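Local structure of N-Acetyltransferase, PseH (Campylobacter jejuni subsp. jejuni PT14, 4XPL) at residues 63-68 and 100-105; 75-80 and 108-113; 119-124 and 132-137. The protein probably catalyses the third step of pseudaminic acid biosynthesis, using acetyl coenzyme A to acetylate the 4-amino group of a UDP-linked sugar on the way to glycosylated flagellin. The protein carries 8 engineered substitutions. One frame throughout, in Å; residues are numbered along the deposited sequence.

Interaction 1: residues 63-68 and 100-105; sequences FLVFQD and QILMNE
Helix 99-114 of the GNAT acetyltransferase lies against one face of the central sheet, and V65 and L102 meet where it passes over strand 61-67. L102 sends a single methyl, CD2, into the valine: CD2 is 4.0 Å from V65 CB and also 4.0 Å from V65 CG2, with V65 CG1 hardly farther, so one leucine branch sits over the fork of the isopropyl group. With CG1 of V65 anti to the backbone N (chi1 -179°), both methyls straddle that branch.

In the GNAT fold this helix follows the pyrophosphate-binding loop that comes after strand 84-91, and L102, in its early turns, has its nearest side-chain atom about 5 Å from the bound acetyl coenzyme A. One strand step of two residues on, Q67, at the end of strand 61-67, reaches I101. The two side chains meet at about a right angle, the amide atom Q67 NE2 lying 3.3 Å from the methyl I101 CD1, a polar-on-apolar touch. I72 of the neighbouring strand 70-78 packs against both V65 and I101. From strand 8-12, I8 touches V65, Q67 and E105.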
loop_
_atom_site.group_PDB
_atom_site.type_symbol
_atom_site.label_atom_id
_atom_site.label_comp_id
_atom_site.label_asym_id
_atom_site.label_seq_id
_atom_site.Cartn_x
_atom_site.Cartn_y
_atom_site.Cartn_z
ATOM N N PHE A 63 -1.179 4.448 -4.252
ATOM C CA PHE A 63 -2.493 4.634 -4.786
ATOM C C PHE A 63 -3.533 4.844 -3.699
ATOM O O PHE A 63 -3.520 4.162 -2.635
ATOM C CB PHE A 63 -2.868 3.396 -5.596
ATOM C CG PHE A 63 -2.010 3.191 -6.837
ATOM C CD1 PHE A 63 -2.284 3.900 -7.987
ATOM C CD2 PHE A 63 -0.984 2.295 -6.843
ATOM C CE1 PHE A 63 -1.563 3.708 -9.131
ATOM C CE2 PHE A 63 -0.222 2.107 -7.985
ATOM C CZ PHE A 63 -0.525 2.814 -9.125
ATOM N N LEU A 64 -4.432 5.780 -3.961
ATOM C CA LEU A 64 -5.670 5.906 -3.196
ATOM C C LEU A 64 -6.666 4.975 -3.889
ATOM O O LEU A 64 -6.843 5.076 -5.116
ATOM C CB LEU A 64 -6.122 7.360 -3.185
ATOM C CG LEU A 64 -7.312 7.807 -2.340
ATOM C CD1 LEU A 64 -7.059 7.500 -0.891
ATOM C CD2 LEU A 64 -7.606 9.287 -2.522
ATOM N N VAL A 65 -7.314 4.110 -3.126
ATOM C CA VAL A 65 -8.232 3.121 -3.679
ATOM C C VAL A 65 -9.682 3.544 -3.466
ATOM O O VAL A 65 -10.091 3.838 -2.348
ATOM C CB VAL A 65 -8.004 1.745 -3.062
ATOM C CG1 VAL A 65 -8.987 0.679 -3.697
ATOM C CG2 VAL A 65 -6.502 1.337 -3.234
ATOM N N PHE A 66 -10.452 3.527 -4.552
ATOM C CA PHE A 66 -11.836 3.861 -4.532
ATOM C C PHE A 66 -12.709 2.633 -4.837
ATOM O O PHE A 66 -12.378 1.782 -5.683
ATOM C CB PHE A 66 -12.143 4.930 -5.586
ATOM C CG PHE A 66 -11.579 6.305 -5.268
ATOM C CD1 PHE A 66 -10.241 6.566 -5.434
ATOM C CD2 PHE A 66 -12.410 7.344 -4.886
ATOM C CE1 PHE A 66 -9.731 7.833 -5.185
ATOM C CE2 PHE A 66 -11.905 8.602 -4.616
ATOM C CZ PHE A 66 -10.540 8.825 -4.766
ATOM N N GLN A 67 -13.856 2.585 -4.162
ATOM C CA GLN A 67 -14.888 1.607 -4.452
ATOM C C GLN A 67 -16.133 2.449 -4.718
ATOM O O GLN A 67 -16.605 3.156 -3.834
ATOM C CB GLN A 67 -15.070 0.665 -3.259
ATOM C CG GLN A 67 -16.246 -0.334 -3.378
ATOM C CD GLN A 67 -16.479 -1.120 -2.090
ATOM O OE1 GLN A 67 -16.897 -0.556 -1.059
ATOM N NE2 GLN A 67 -16.231 -2.437 -2.146
ATOM N N ASP A 68 -16.571 2.453 -5.978
ATOM C CA ASP A 68 -17.746 3.192 -6.415
ATOM C C ASP A 68 -17.675 4.650 -5.984
ATOM O O ASP A 68 -18.660 5.186 -5.467
ATOM C CB ASP A 68 -19.022 2.543 -5.846
ATOM N N GLN A 100 -9.196 -7.298 2.349
ATOM C CA GLN A 100 -9.200 -8.253 1.237
ATOM C C GLN A 100 -9.301 -7.567 -0.120
ATOM O O GLN A 100 -8.627 -7.958 -1.063
ATOM C CB GLN A 100 -10.287 -9.312 1.391
ATOM C CG GLN A 100 -10.214 -10.422 0.319
ATOM C CD GLN A 100 -8.883 -11.144 0.298
ATOM O OE1 GLN A 100 -8.401 -11.580 1.349
ATOM N NE2 GLN A 100 -8.282 -11.298 -0.894
ATOM N N ILE A 101 -10.111 -6.515 -0.204
ATOM C CA ILE A 101 -10.212 -5.732 -1.426
ATOM C C ILE A 101 -8.882 -5.093 -1.768
ATOM O O ILE A 101 -8.411 -5.174 -2.909
ATOM C CB ILE A 101 -11.253 -4.614 -1.279
ATOM C CG1 ILE A 101 -12.624 -5.253 -1.059
ATOM C CG2 ILE A 101 -11.198 -3.716 -2.519
ATOM C CD1 ILE A 101 -13.810 -4.272 -0.907
ATOM N N LEU A 102 -8.253 -4.473 -0.777
ATOM C CA LEU A 102 -6.938 -3.885 -0.973
ATOM C C LEU A 102 -5.899 -4.917 -1.389
ATOM O O LEU A 102 -5.076 -4.645 -2.274
ATOM C CB LEU A 102 -6.467 -3.131 0.264
ATOM C CG LEU A 102 -7.376 -2.053 0.855
ATOM C CD1 LEU A 102 -6.763 -1.398 2.116
ATOM C CD2 LEU A 102 -7.738 -1.003 -0.220
ATOM N N MET A 103 -5.959 -6.093 -0.770
ATOM C CA MET A 103 -5.056 -7.215 -1.112
ATOM C C MET A 103 -5.293 -7.711 -2.544
ATOM O O MET A 103 -4.336 -7.971 -3.288
ATOM C CB MET A 103 -5.225 -8.384 -0.127
ATOM C CG MET A 103 -4.657 -8.171 1.256
ATOM S SD MET A 103 -2.892 -7.747 1.257
ATOM C CE MET A 103 -2.216 -9.229 0.480
ATOM N N ASN A 104 -6.551 -7.843 -2.949
ATOM C CA ASN A 104 -6.839 -8.183 -4.344
ATOM C C ASN A 104 -6.196 -7.190 -5.297
ATOM O O ASN A 104 -5.627 -7.590 -6.307
ATOM C CB ASN A 104 -8.358 -8.206 -4.656
ATOM C CG ASN A 104 -9.086 -9.389 -4.020
ATOM O OD1 ASN A 104 -8.482 -10.444 -3.699
ATOM N ND2 ASN A 104 -10.401 -9.210 -3.811
ATOM N N GLU A 105 -6.361 -5.897 -5.020
ATOM C CA GLU A 105 -5.774 -4.863 -5.856
ATOM C C GLU A 105 -4.251 -4.883 -5.882
ATOM O O GLU A 105 -3.643 -4.670 -6.937
ATOM C CB GLU A 105 -6.250 -3.477 -5.427
ATOM C CG GLU A 105 -7.726 -3.251 -5.606
ATOM C CD GLU A 105 -8.204 -3.474 -7.045
ATOM O OE1 GLU A 105 -7.598 -2.891 -7.964
ATOM O OE2 GLU A 105 -9.167 -4.230 -7.232
#

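Interaction 2: residues 75-80 and 108-113; sequences IDFVNI and KYAFES. Engineered in segment 108-113: S113 (natural residue Asn).
F77 and Y109 meet ring to ring, their centroids 5.2 Å apart and their planes inclined at 36°, a slanted pairing that is neither a parallel stack nor an edge-to-face one. Y109 CD2 lies over one face of the phenylalanine ring, 3.7 Å from F77 CE1, and the tyrosine's own CB is 3.7 Å from F77 CZ. The far end of the phenylalanine is thus held against both the root and one ring side of Y109. Through its other meta carbon, CE2, F77 comes 4.1 Å from the methyl A110 CB, so two successive helix residues receive one ring.

The strand belongs to the sheet of the GNAT fold, and helix 99-114 runs across it here with its second half, where a wider pi-type turn spans 109-113. Y109 has CG anti to its own backbone N (chi1 -168°), which brings the ring up against F77 of strand 70-78. S113, an engineered residue, places CB 3.6 Å above one face of that ring, toward its rim.

Farther out, the F63 and Y109 rings meet edge to face. I106, one helical turn before A110, packs on F77 as well as on I75, while C85 of strand 84-91 also touches F77. Beyond A110, V116 of the following loop reaches the alanine methyl.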
loop_
_atom_site.group_PDB
_atom_site.type_symbol
_atom_site.label_atom_id
_atom_site.label_comp_id
_atom_site.label_asym_id
_atom_site.label_seq_id
_atom_site.Cartn_x
_atom_site.Cartn_y
_atom_site.Cartn_z
ATOM N N ILE A 75 -2.915 1.818 -0.979
ATOM C CA ILE A 75 -1.940 0.757 -1.181
ATOM C C ILE A 75 -0.646 1.313 -1.728
ATOM O O ILE A 75 -0.635 2.382 -2.297
ATOM C CB ILE A 75 -2.500 -0.372 -2.105
ATOM C CG1 ILE A 75 -2.827 0.147 -3.502
ATOM C CG2 ILE A 75 -3.716 -1.042 -1.455
ATOM C CD1 ILE A 75 -3.189 -0.977 -4.522
ATOM N N ASP A 76 0.453 0.587 -1.519
ATOM C CA ASP A 76 1.716 1.037 -1.988
ATOM C C ASP A 76 2.625 -0.103 -2.357
ATOM O O ASP A 76 2.528 -1.249 -1.819
ATOM C CB ASP A 76 2.417 1.997 -1.002
ATOM C CG ASP A 76 2.925 1.316 0.228
ATOM O OD1 ASP A 76 4.077 0.837 0.208
ATOM O OD2 ASP A 76 2.164 1.275 1.210
ATOM N N PHE A 77 3.518 0.249 -3.284
ATOM C CA PHE A 77 4.541 -0.644 -3.791
ATOM C C PHE A 77 5.863 0.112 -3.736
ATOM O O PHE A 77 5.943 1.219 -4.235
ATOM C CB PHE A 77 4.210 -1.027 -5.231
ATOM C CG PHE A 77 2.819 -1.543 -5.422
ATOM C CD1 PHE A 77 1.766 -0.672 -5.699
ATOM C CD2 PHE A 77 2.562 -2.897 -5.391
ATOM C CE1 PHE A 77 0.490 -1.155 -5.876
ATOM C CE2 PHE A 77 1.311 -3.387 -5.615
ATOM C CZ PHE A 77 0.261 -2.538 -5.845
ATOM N N VAL A 78 6.857 -0.449 -3.045
ATOM C CA VAL A 78 8.140 0.176 -2.907
ATOM C C VAL A 78 9.223 -0.852 -3.226
ATOM O O VAL A 78 8.957 -2.082 -3.277
ATOM C CB VAL A 78 8.302 0.833 -1.499
ATOM C CG1 VAL A 78 7.141 1.812 -1.250
ATOM C CG2 VAL A 78 8.386 -0.215 -0.346
ATOM N N ASN A 79 10.421 -0.340 -3.492
ATOM C CA ASN A 79 11.562 -1.151 -3.921
ATOM C C ASN A 79 11.186 -1.954 -5.155
ATOM O O ASN A 79 11.487 -3.132 -5.265
ATOM C CB ASN A 79 12.033 -2.089 -2.809
ATOM C CG ASN A 79 12.518 -1.353 -1.579
ATOM O OD1 ASN A 79 13.432 -0.554 -1.640
ATOM N ND2 ASN A 79 11.903 -1.642 -0.448
ATOM N N ILE A 80 10.489 -1.311 -6.079
ATOM C CA ILE A 80 10.053 -1.989 -7.280
ATOM C C ILE A 80 11.250 -2.254 -8.181
ATOM O O ILE A 80 12.027 -1.343 -8.489
ATOM C CB ILE A 80 9.027 -1.179 -8.089
ATOM C CG1 ILE A 80 7.806 -0.866 -7.242
ATOM C CG2 ILE A 80 8.678 -1.937 -9.380
ATOM C CD1 ILE A 80 6.869 0.186 -7.874
ATOM N N LYS A 108 -3.199 -8.097 -7.984
ATOM C CA LYS A 108 -3.494 -7.839 -9.377
ATOM C C LYS A 108 -2.520 -6.830 -9.990
ATOM O O LYS A 108 -1.918 -7.083 -11.036
ATOM C CB LYS A 108 -4.955 -7.369 -9.545
ATOM C CG LYS A 108 -5.370 -7.186 -10.992
ATOM C CD LYS A 108 -6.890 -6.881 -11.099
ATOM C CE LYS A 108 -7.316 -6.692 -12.560
ATOM N NZ LYS A 108 -8.813 -6.658 -12.725
ATOM N N TYR A 109 -2.354 -5.688 -9.336
ATOM C CA TYR A 109 -1.481 -4.644 -9.872
ATOM C C TYR A 109 -0.035 -5.116 -9.967
ATOM O O TYR A 109 0.641 -4.911 -10.965
ATOM C CB TYR A 109 -1.547 -3.358 -9.018
ATOM C CG TYR A 109 -0.891 -2.201 -9.726
ATOM C CD1 TYR A 109 -1.603 -1.422 -10.607
ATOM C CD2 TYR A 109 0.443 -1.870 -9.483
ATOM C CE1 TYR A 109 -1.005 -0.360 -11.287
ATOM C CE2 TYR A 109 1.052 -0.814 -10.167
ATOM C CZ TYR A 109 0.322 -0.057 -11.046
ATOM O OH TYR A 109 0.904 1.014 -11.707
ATOM N N ALA A 110 0.452 -5.759 -8.934
ATOM C CA ALA A 110 1.826 -6.283 -8.970
ATOM C C ALA A 110 2.047 -7.313 -10.078
ATOM O O ALA A 110 3.022 -7.234 -10.840
ATOM C CB ALA A 110 2.176 -6.900 -7.627
ATOM N N PHE A 111 1.134 -8.270 -10.199
ATOM C CA PHE A 111 1.296 -9.335 -11.178
ATOM C C PHE A 111 0.964 -8.892 -12.608
ATOM O O PHE A 111 1.641 -9.296 -13.526
ATOM C CB PHE A 111 0.442 -10.556 -10.814
ATOM C CG PHE A 111 0.956 -11.362 -9.642
ATOM C CD1 PHE A 111 2.201 -11.140 -9.090
ATOM C CD2 PHE A 111 0.170 -12.377 -9.114
ATOM C CE1 PHE A 111 2.668 -11.909 -8.014
ATOM C CE2 PHE A 111 0.630 -13.155 -8.028
ATOM C CZ PHE A 111 1.867 -12.910 -7.484
ATOM N N GLU A 112 -0.071 -8.075 -12.784
ATOM C CA GLU A 112 -0.555 -7.714 -14.107
ATOM C C GLU A 112 0.028 -6.413 -14.680
ATOM O O GLU A 112 0.245 -6.319 -15.899
ATOM C CB GLU A 112 -2.090 -7.638 -14.141
ATOM C CG GLU A 112 -2.773 -8.985 -13.891
ATOM C CD GLU A 112 -4.286 -8.940 -14.109
ATOM O OE1 GLU A 112 -4.789 -7.983 -14.757
ATOM O OE2 GLU A 112 -4.975 -9.876 -13.625
ATOM N N SER A 113 0.262 -5.427 -13.827
ATOM C CA SER A 113 0.739 -4.113 -14.258
ATOM C C SER A 113 2.250 -3.955 -14.063
ATOM O O SER A 113 2.959 -3.656 -15.006
ATOM C CB SER A 113 -0.040 -3.026 -13.541
ATOM O OG SER A 113 -1.378 -3.040 -14.001
#

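Interaction 3: residues 119-124 and 132-137; sequences LKAYVF and KLYQQN. With ACO (acetyl coenzyme *a), chain B.
Y134 overlaps V123 and A121 obliquely through a single ring carbon, CE2: V123 CG1 is 3.8 Å from Y134 CE2, and A121 CB is 4.0 Å from the same carbon. This is the part of the GNAT fold where strand 118-124 leads into helix 128-136, and the helix packs back on the sheet beside the acetyl coenzyme A. The alanine and valine, alternate residues of the strand, both direct their side chains toward the helix. CG of Y134 lies anti to the carbonyl carbon (chi1 -64°), directing the ring from the helix toward the strand.

The pair also borders the pantetheine arm. The hydroxyl Y134 OH stands 3.6 Å from the cofactor carbon C3P, and V123 CG1 is 4.0 Å from C2P, next to the thioester sulfur. F87 meets the tyrosine ring edge to face, while M103 of helix 99-114 and V151 of strand 148-154 pack on it too.

Farther along the cofactor, K132 packs the aliphatic start of its side chain near the adenine, with CG 3.5 Å from N3A. N137 turns back, its ND2 donating to L133 O. The 3'-phosphate is gripped by Q136, whose NE2 donates to the cofactor oxygen O7A at 2.7 Å in a nearly straight bond, 170° at the hydrogen.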
loop_
_atom_site.group_PDB
_atom_site.type_symbol
_atom_site.label_atom_id
_atom_site.label_comp_id
_atom_site.label_asym_id
_atom_site.label_seq_id
_atom_site.Cartn_x
_atom_site.Cartn_y
_atom_site.Cartn_z
ATOM N N LEU A 119 6.063 -10.867 -4.769
ATOM C CA LEU A 119 5.525 -9.840 -3.883
ATOM C C LEU A 119 5.992 -10.106 -2.479
ATOM O O LEU A 119 5.803 -11.209 -1.955
ATOM C CB LEU A 119 3.986 -9.860 -3.882
ATOM C CG LEU A 119 3.178 -8.733 -4.462
ATOM C CD1 LEU A 119 1.696 -9.015 -4.126
ATOM C CD2 LEU A 119 3.585 -7.305 -4.004
ATOM N N LYS A 120 6.578 -9.100 -1.846
ATOM C CA LYS A 120 7.132 -9.243 -0.509
ATOM C C LYS A 120 6.591 -8.177 0.446
ATOM O O LYS A 120 6.217 -7.064 0.046
ATOM C CB LYS A 120 8.669 -9.148 -0.553
ATOM C CG LYS A 120 9.333 -10.088 -1.573
ATOM C CD LYS A 120 10.849 -9.861 -1.640
ATOM C CE LYS A 120 11.172 -8.542 -2.329
ATOM N NZ LYS A 120 12.529 -8.057 -2.030
ATOM N N ALA A 121 6.554 -8.517 1.715
ATOM C CA ALA A 121 6.234 -7.539 2.745
ATOM C C ALA A 121 6.923 -7.928 4.025
ATOM O O ALA A 121 7.376 -9.055 4.183
ATOM C CB ALA A 121 4.717 -7.441 2.976
ATOM N N TYR A 122 6.976 -6.983 4.955
ATOM C CA TYR A 122 7.358 -7.278 6.328
ATOM C C TYR A 122 6.418 -6.524 7.262
ATOM O O TYR A 122 5.923 -5.443 6.924
ATOM C CB TYR A 122 8.813 -6.928 6.606
ATOM C CG TYR A 122 9.168 -5.490 6.371
ATOM C CD1 TYR A 122 9.379 -5.019 5.077
ATOM C CD2 TYR A 122 9.305 -4.593 7.434
ATOM C CE1 TYR A 122 9.702 -3.697 4.835
ATOM C CE2 TYR A 122 9.625 -3.251 7.206
ATOM C CZ TYR A 122 9.824 -2.814 5.896
ATOM O OH TYR A 122 10.152 -1.500 5.634
ATOM N N VAL A 123 6.113 -7.150 8.393
ATOM C CA VAL A 123 5.207 -6.580 9.369
ATOM C C VAL A 123 5.719 -6.887 10.763
ATOM O O VAL A 123 6.411 -7.882 10.974
ATOM C CB VAL A 123 3.773 -7.126 9.231
ATOM C CG1 VAL A 123 3.078 -6.466 8.071
ATOM C CG2 VAL A 123 3.790 -8.662 9.114
ATOM N N PHE A 124 5.414 -5.996 11.695
ATOM C CA PHE A 124 5.681 -6.259 13.095
ATOM C C PHE A 124 4.907 -7.523 13.467
ATOM O O PHE A 124 3.760 -7.730 13.026
ATOM C CB PHE A 124 5.232 -5.094 13.973
ATOM C CG PHE A 124 6.148 -3.906 13.927
ATOM C CD1 PHE A 124 7.376 -3.935 14.576
ATOM C CD2 PHE A 124 5.776 -2.746 13.249
ATOM C CE1 PHE A 124 8.233 -2.829 14.546
ATOM C CE2 PHE A 124 6.629 -1.634 13.214
ATOM C CZ PHE A 124 7.855 -1.680 13.858
ATOM N N LYS A 132 -2.751 -12.491 9.320
ATOM C CA LYS A 132 -3.869 -13.343 8.936
ATOM C C LYS A 132 -4.300 -13.061 7.480
ATOM O O LYS A 132 -4.562 -13.974 6.689
ATOM C CB LYS A 132 -5.029 -13.071 9.882
ATOM C CG LYS A 132 -6.290 -13.945 9.666
ATOM C CD LYS A 132 -5.901 -15.417 9.686
ATOM C CE LYS A 132 -7.033 -16.334 10.047
ATOM N NZ LYS A 132 -6.422 -17.599 10.600
ATOM N N LEU A 133 -4.342 -11.782 7.133
ATOM C CA LEU A 133 -4.776 -11.367 5.808
ATOM C C LEU A 133 -3.804 -11.881 4.761
ATOM O O LEU A 133 -4.217 -12.386 3.726
ATOM C CB LEU A 133 -4.837 -9.843 5.764
ATOM C CG LEU A 133 -5.617 -9.232 4.644
ATOM C CD1 LEU A 133 -7.055 -9.767 4.655
ATOM C CD2 LEU A 133 -5.541 -7.707 4.795
ATOM N N TYR A 134 -2.508 -11.757 5.045
ATOM C CA TYR A 134 -1.456 -12.230 4.136
ATOM C C TYR A 134 -1.502 -13.750 3.989
ATOM O O TYR A 134 -1.402 -14.281 2.877
ATOM C CB TYR A 134 -0.066 -11.780 4.630
ATOM C CG TYR A 134 0.141 -10.266 4.646
ATOM C CD1 TYR A 134 -0.818 -9.393 4.121
ATOM C CD2 TYR A 134 1.291 -9.704 5.199
ATOM C CE1 TYR A 134 -0.643 -8.025 4.159
ATOM C CE2 TYR A 134 1.478 -8.293 5.209
ATOM C CZ TYR A 134 0.513 -7.482 4.685
ATOM O OH TYR A 134 0.668 -6.104 4.705
ATOM N N GLN A 135 -1.669 -14.452 5.105
ATOM C CA GLN A 135 -1.765 -15.913 5.092
ATOM C C GLN A 135 -2.983 -16.341 4.285
ATOM O O GLN A 135 -2.927 -17.322 3.539
ATOM C CB GLN A 135 -1.869 -16.470 6.524
ATOM C CG GLN A 135 -2.235 -17.943 6.615
ATOM C CD GLN A 135 -3.596 -18.177 7.236
ATOM O OE1 GLN A 135 -3.723 -18.196 8.477
ATOM N NE2 GLN A 135 -4.621 -18.381 6.396
ATOM N N GLN A 136 -4.089 -15.617 4.438
ATOM C CA GLN A 136 -5.306 -15.949 3.687
ATOM C C GLN A 136 -5.124 -15.773 2.178
ATOM O O GLN A 136 -5.840 -16.376 1.396
ATOM C CB GLN A 136 -6.494 -15.112 4.166
ATOM C CG GLN A 136 -7.022 -15.554 5.523
ATOM C CD GLN A 136 -8.112 -14.663 6.073
ATOM O OE1 GLN A 136 -8.863 -15.082 6.956
ATOM N NE2 GLN A 136 -8.206 -13.442 5.577
ATOM N N ASN A 137 -4.183 -14.933 1.771
ATOM C CA ASN A 137 -3.885 -14.723 0.351
ATOM C C ASN A 137 -2.607 -15.483 -0.117
ATOM O O ASN A 137 -1.977 -15.135 -1.136
ATOM C CB ASN A 137 -3.788 -13.222 0.065
ATOM C CG ASN A 137 -5.136 -12.542 0.089
ATOM O OD1 ASN A 137 -5.827 -12.517 -0.921
ATOM N ND2 ASN A 137 -5.563 -12.069 1.268
HETATM N N1A ACO B . -5.655 -13.118 15.010
HETATM C C2A ACO B . -5.999 -13.610 13.800
HETATM N N3A ACO B . -6.854 -12.969 12.974
HETATM C C4A ACO B . -7.424 -11.777 13.307
HETATM C C5A ACO B . -7.091 -11.174 14.605
HETATM C C6A ACO B . -6.146 -11.938 15.471
HETATM N N6A ACO B . -5.775 -11.479 16.694
HETATM N N7A ACO B . -7.788 -10.018 14.674
HETATM C C8A ACO B . -8.506 -9.889 13.522
HETATM N N9A ACO B . -8.282 -10.941 12.703
HETATM C C1B ACO B . -8.849 -11.200 11.342
HETATM C C2B ACO B . -10.296 -10.757 11.168
HETATM O O2B ACO B . -11.213 -11.686 11.754
HETATM C C3B ACO B . -10.391 -10.710 9.658
HETATM O O3B ACO B . -10.672 -12.030 9.192
HETATM P P3B ACO B . -11.216 -12.375 7.710
HETATM O O7A ACO B . -10.135 -11.893 6.747
HETATM O O8A ACO B . -11.319 -13.882 7.751
HETATM O O9A ACO B . -12.548 -11.660 7.588
HETATM C C4B ACO B . -9.009 -10.234 9.207
HETATM O O4B ACO B . -8.120 -10.525 10.297
HETATM C C5B ACO B . -8.998 -8.742 8.857
HETATM O O5B ACO B . -9.600 -7.963 9.904
HETATM P P1A ACO B . -10.556 -6.680 9.645
HETATM O O1A ACO B . -10.961 -6.071 10.960
HETATM O O2A ACO B . -11.605 -7.029 8.611
HETATM O O3A ACO B . -9.538 -5.553 9.113
HETATM P P2A ACO B . -9.486 -5.037 7.607
HETATM O O4A ACO B . -9.566 -6.213 6.668
HETATM O O5A ACO B . -10.532 -3.949 7.487
HETATM O O6A ACO B . -8.065 -4.271 7.561
HETATM C CBP ACO B . -5.746 -3.877 7.556
HETATM C CCP ACO B . -6.813 -4.930 7.727
HETATM C CDP ACO B . -5.883 -3.277 6.126
HETATM C CEP ACO B . -4.369 -4.526 7.745
HETATM C CAP ACO B . -5.996 -2.811 8.636
HETATM O OAP ACO B . -5.971 -3.409 9.956
HETATM C C9P ACO B . -5.000 -1.696 8.592
HETATM O O9P ACO B . -5.074 -0.808 7.741
HETATM N N8P ACO B . -4.068 -1.711 9.550
HETATM C C7P ACO B . -3.093 -0.635 9.691
HETATM C C6P ACO B . -2.089 -0.631 8.529
HETATM C C5P ACO B . -1.315 -1.933 8.456
HETATM O O5P ACO B . -0.970 -2.529 9.482
HETATM N N4P ACO B . -0.978 -2.370 7.243
HETATM C C3P ACO B . -0.020 -3.480 7.095
HETATM C C2P ACO B . 1.431 -2.954 7.178
HETATM S S1P ACO B . 1.713 -1.948 5.738
HETATM C C ACO B . 1.605 -0.362 6.232
HETATM O O ACO B . 1.323 -0.089 7.406
HETATM C CH3 ACO B . 1.826 0.705 5.188
#

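In the fold
Interactions 1 and 2 share helix 99-114 and join it to neighbouring strands of one sheet, so they are successive stretches of the same helix-sheet interface; F63 and I75 are linked by a probable backbone hydrogen bond between those strands. Interaction 3 joins another helix to a strand farther across the sheet, and the two helices are tied together where M103 packs on L133 and Q100 NE2 probably bonds to N137 OD1. The chemistry shifts with place: interaction 1 is partly buried and runs from aliphatic packing to a glutamine at its edge, interaction 2 is a buried aromatic pair with an alanine beside it, and interaction 3 combines a buried core with cofactor binding.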